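Local coordinates for protein ferritin (Pseudo-nitzschia multiseries, PDB 4IWK) that binds ferrous iron, oxidises it as a ferroxidase, and probably stores it as ferric mineral inside a shell of 24 subunits, at the interface of chains A and B and the interface of chains A and C. Coordinates in Å, arbitrary orientation; residue numbers count along the deposited sequence, not the author numbering. Chains: chain A/B/C, Ferritin.

Contact 1: the interface of chains A and B. Residues chain A 21, 24-25, 28; chain B 17, 54, 69, 72.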
# COMPACT_ATOMS: atom_id res chain seq x y z
N GLN A 21 12.06 7.30 -48.59
CA GLN A 21 12.46 6.13 -49.43
C GLN A 21 13.96 6.03 -49.53
O GLN A 21 14.54 4.92 -49.60
CB GLN A 21 11.84 6.26 -50.88
CG GLN A 21 10.35 5.97 -50.88
CD GLN A 21 10.15 4.44 -50.60
OE1 GLN A 21 9.95 4.10 -49.43
NE2 GLN A 21 10.25 3.57 -51.62
N LEU A 24 15.08 4.42 -46.50
CA LEU A 24 14.81 2.99 -46.47
C LEU A 24 15.87 2.31 -47.37
O LEU A 24 16.38 1.24 -47.01
CB LEU A 24 13.40 2.73 -47.06
CG LEU A 24 13.05 1.25 -47.22
CD1 LEU A 24 13.06 0.62 -45.79
CD2 LEU A 24 11.65 1.09 -47.80
N SER A 25 16.21 2.90 -48.52
CA SER A 25 17.28 2.33 -49.36
C SER A 25 18.63 2.20 -48.58
O SER A 25 19.32 1.17 -48.72
CB SER A 25 17.45 3.14 -50.66
OG SER A 25 18.16 4.37 -50.47
N ILE A 28 18.52 -0.73 -46.29
CA ILE A 28 18.69 -2.04 -47.02
C ILE A 28 20.16 -2.25 -47.28
O ILE A 28 20.69 -3.32 -47.02
CB ILE A 28 17.85 -2.00 -48.33
CG1 ILE A 28 16.35 -2.04 -48.00
CG2 ILE A 28 18.31 -3.17 -49.18
CD1 ILE A 28 15.52 -1.67 -49.24
N PHE B 17 3.63 -0.59 -50.84
CA PHE B 17 3.87 0.89 -50.75
C PHE B 17 2.92 1.59 -51.66
O PHE B 17 2.48 2.70 -51.31
CB PHE B 17 5.34 1.21 -51.11
CG PHE B 17 6.31 0.70 -50.08
CD1 PHE B 17 5.96 0.41 -48.72
CD2 PHE B 17 7.72 0.59 -50.48
CE1 PHE B 17 6.89 -0.05 -47.79
CE2 PHE B 17 8.62 0.15 -49.51
CZ PHE B 17 8.23 -0.14 -48.18
N LEU B 54 7.52 -3.01 -45.23
CA LEU B 54 8.76 -3.08 -44.40
C LEU B 54 8.97 -4.54 -43.97
O LEU B 54 10.13 -4.92 -43.92
CB LEU B 54 8.71 -2.12 -43.21
CG LEU B 54 8.59 -0.61 -43.57
CD1 LEU B 54 8.52 0.17 -42.29
CD2 LEU B 54 9.90 -0.29 -44.32
N LEU B 69 14.31 -0.91 -54.75
CA LEU B 69 13.07 -0.15 -54.49
C LEU B 69 12.67 0.57 -55.78
O LEU B 69 13.54 1.27 -56.43
CB LEU B 69 13.31 0.88 -53.43
CG LEU B 69 13.58 0.33 -51.96
CD1 LEU B 69 13.74 1.53 -50.99
CD2 LEU B 69 12.33 -0.46 -51.56
N VAL B 72 7.16 4.60 -56.25
CA VAL B 72 5.83 4.39 -55.71
C VAL B 72 4.91 5.31 -56.53
O VAL B 72 5.01 6.52 -56.39
CB VAL B 72 5.77 4.70 -54.22
CG1 VAL B 72 4.39 4.24 -53.67
CG2 VAL B 72 6.92 3.84 -53.54

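Contact 2: the interface of chains A and C. Residues chain A 34, 36, 153-154, 157; chain C 141, 144-145.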
# COMPACT_ATOMS: atom_id res chain seq x y z
N ASP A 34 25.60 -6.13 -43.31
CA ASP A 34 25.71 -6.50 -41.89
C ASP A 34 26.06 -5.36 -40.94
O ASP A 34 26.82 -5.57 -39.98
CB ASP A 34 26.66 -7.71 -41.76
CG ASP A 34 26.08 -8.90 -42.59
OD1 ASP A 34 24.93 -9.29 -42.44
OD2 ASP A 34 26.79 -9.40 -43.45
N GLU A 36 23.87 -3.69 -38.84
CA GLU A 36 22.50 -3.66 -38.35
C GLU A 36 22.20 -2.41 -37.53
O GLU A 36 21.04 -1.97 -37.57
CB GLU A 36 22.06 -5.00 -37.65
CG GLU A 36 21.91 -6.10 -38.73
CD GLU A 36 23.21 -6.83 -38.85
OE1 GLU A 36 24.18 -6.38 -38.21
OE2 GLU A 36 23.22 -7.89 -39.48
N ARG A 153 33.34 -1.19 -37.56
CA ARG A 153 32.41 -2.25 -37.28
C ARG A 153 32.27 -2.23 -35.81
O ARG A 153 31.16 -2.34 -35.25
CB ARG A 153 33.10 -3.59 -37.81
CG ARG A 153 32.26 -4.72 -38.05
CD ARG A 153 31.23 -4.49 -39.08
NE ARG A 153 31.71 -4.80 -40.41
CZ ARG A 153 30.83 -5.11 -41.37
NH1 ARG A 153 29.56 -5.06 -41.06
NH2 ARG A 153 31.22 -5.39 -42.60
N SER A 154 33.36 -1.97 -35.10
CA SER A 154 33.24 -2.02 -33.65
C SER A 154 32.36 -0.92 -33.15
O SER A 154 31.80 -1.01 -32.08
CB SER A 154 34.61 -2.14 -32.93
OG SER A 154 35.37 -0.95 -33.06
N VAL A 157 28.34 -1.93 -33.78
CA VAL A 157 28.11 -2.80 -32.59
C VAL A 157 27.89 -1.98 -31.31
O VAL A 157 26.87 -2.16 -30.67
CB VAL A 157 29.26 -3.84 -32.42
CG1 VAL A 157 29.19 -4.49 -31.05
CG2 VAL A 157 29.24 -4.88 -33.55
N LYS C 141 31.21 -9.59 -39.28
CA LYS C 141 31.81 -8.67 -38.32
C LYS C 141 33.16 -9.19 -37.83
O LYS C 141 34.19 -8.45 -37.66
CB LYS C 141 30.90 -8.51 -37.08
CG LYS C 141 29.58 -7.75 -37.49
CD LYS C 141 28.70 -7.91 -36.22
CE LYS C 141 27.31 -7.26 -36.26
NZ LYS C 141 26.92 -7.08 -37.65
N ASP C 144 35.85 -8.81 -40.53
CA ASP C 144 36.28 -7.40 -40.64
C ASP C 144 37.14 -6.96 -39.44
O ASP C 144 38.29 -6.38 -39.63
CB ASP C 144 35.01 -6.55 -40.77
CG ASP C 144 35.28 -5.17 -41.33
OD1 ASP C 144 36.35 -4.98 -41.91
OD2 ASP C 144 34.34 -4.32 -41.27
N GLU C 145 36.68 -7.23 -38.22
CA GLU C 145 37.39 -6.76 -37.01
C GLU C 145 38.76 -7.45 -36.91
O GLU C 145 39.72 -6.88 -36.41
CB GLU C 145 36.57 -7.06 -35.75
CG GLU C 145 35.38 -6.08 -35.78
CD GLU C 145 34.61 -6.02 -34.47
OE1 GLU C 145 35.31 -6.08 -33.41
OE2 GLU C 145 33.32 -5.93 -34.54
O HOH W 1 28.29 -4.18 -37.76

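Contact 1: the interface of chains A and B
B:Leu69 lays its CD1 methyl on the backbone of the first helix of chain A, at a spot bounded by the carbonyl O of A:Gln21 and the amide N of A:Ser25. CD1 lies 3.7 Å from A:Ser25 N, so it packs against the helix surface itself as well as against side chains. Its chi2 of -177° turns CD1 outward to this spot, while CD2 is directed toward A:Leu24 and A:Ile28. The small A:Ser25 suits a place where a foreign methyl must come close to the main chain.

Aliphatic packing continues around A:Leu24, whose side chain meets B:Leu69 roughly at a right angle and sends its two branches chiefly to different partners. With CG opposite the backbone N (chi1 174°), CD1 reaches B:Leu54, at 3.6 Å from its CD2, and CD2 reaches the outer end of the B:Phe17 ring. A:Ile28 adds its CD1 methyl, 3.9 Å from CG of B:Leu69. An alanine in place of B:Leu69 would probably leave a gap over the backbone of A:Gln21 and A:Ser25 and deprive A:Ile28 CD1 of an apolar neighbour across the interface.

The aromatic contact is made by the outer end of the B:Phe17 ring: CE2 and CZ each lie 3.6 Å from CD2 of A:Leu24, which approaches from the opposite direction. A flat, rigid ring can carry apolar surface across to the partner helix in this way.

A:Gln21 brings the amide contacts. Its chain bends at chi2, and the amide stands nearly upright to the B:Phe17 ring, the planes 83° apart. The NE2 nitrogen rests 3.9 Å from CG2 of B:Val72, a van der Waals contact.

Helix 3-32 of chain A thus faces helices 3-32 and 36-62 of chain B, together with the loop that follows helix 36-62, in part of the two-fold dimer interface of the ferritin four-helix bundles.

Contact 2: the interface of chains A and C
C:Lys141 and A:Arg153 carry this contact, each offering its charge to the other subunit. The ammonium NZ of C:Lys141 gives a hydrogen bond and salt bridge to the carboxylate of A:Glu36, 2.9 Å from OE1, on the syn lone pair. NZ also hydrogen-bonds the backbone O of A:Asp34 at 2.8 Å, so a carboxylate and a carbonyl share one ammonium group. In the other direction, A:Arg153 NE forms a salt bridge and donates a hydrogen bond to OD2 of C:Asp144 over 2.8 Å, nearly straight at 163°. The aspartate oxygen accepts on its anti lone pair, close to the guanidinium plane, although the carboxylate itself is turned 86° to that plane.

Around the charges, the long side chains lend their aliphatic stems. CD of A:Arg153 passes 4.0 Å from CG of C:Lys141, the two chains crossing at about a right angle, and the CG methylene of C:Glu145 lies against CB of A:Arg153. Lysine and arginine suit such a place because each joins a greasy stem to a charged end.

Farther out, helix 115-145 of chain C supplies C:Lys141, C:Asp144 and C:Glu145 from near its end. The lysine stem runs extended as far as CE, and its last torsion, chi4 22°, swings NZ toward the turn between helices 3-32 and 36-62. A:Asp34 lies in that turn, and A:Glu36 opens the next helix. A:Arg153 comes from the short helix 151-158, the C-terminal helix that in ferritins typically lines the four-fold axis. The contact is therefore probably part of subunit packing around that axis. Water 1 links NZ to A:Asp34 O, lying 3.0 Å from the carbonyl oxygen. Within chain A, NH1 of A:Arg153 also lies 3.0 Å from A:Asp34 O.

The centres of the C-alpha atoms of contact 1 and contact 2 lie about 24 Å apart. Chain A takes part in both, and they share no residue, but they draw on the same helical hairpin: helix 3-32 supplies chain A's face in contact 1, and contact 2 begins just past its end, at the turn into helix 36-62. Contact 1 is a mainly apolar part of a two-fold interface; contact 2 features charge pairs between subunits not related by an exact two-fold. One subunit thus ties its dimer partner to a neighbour at another junction, as building the 24-subunit shell requires.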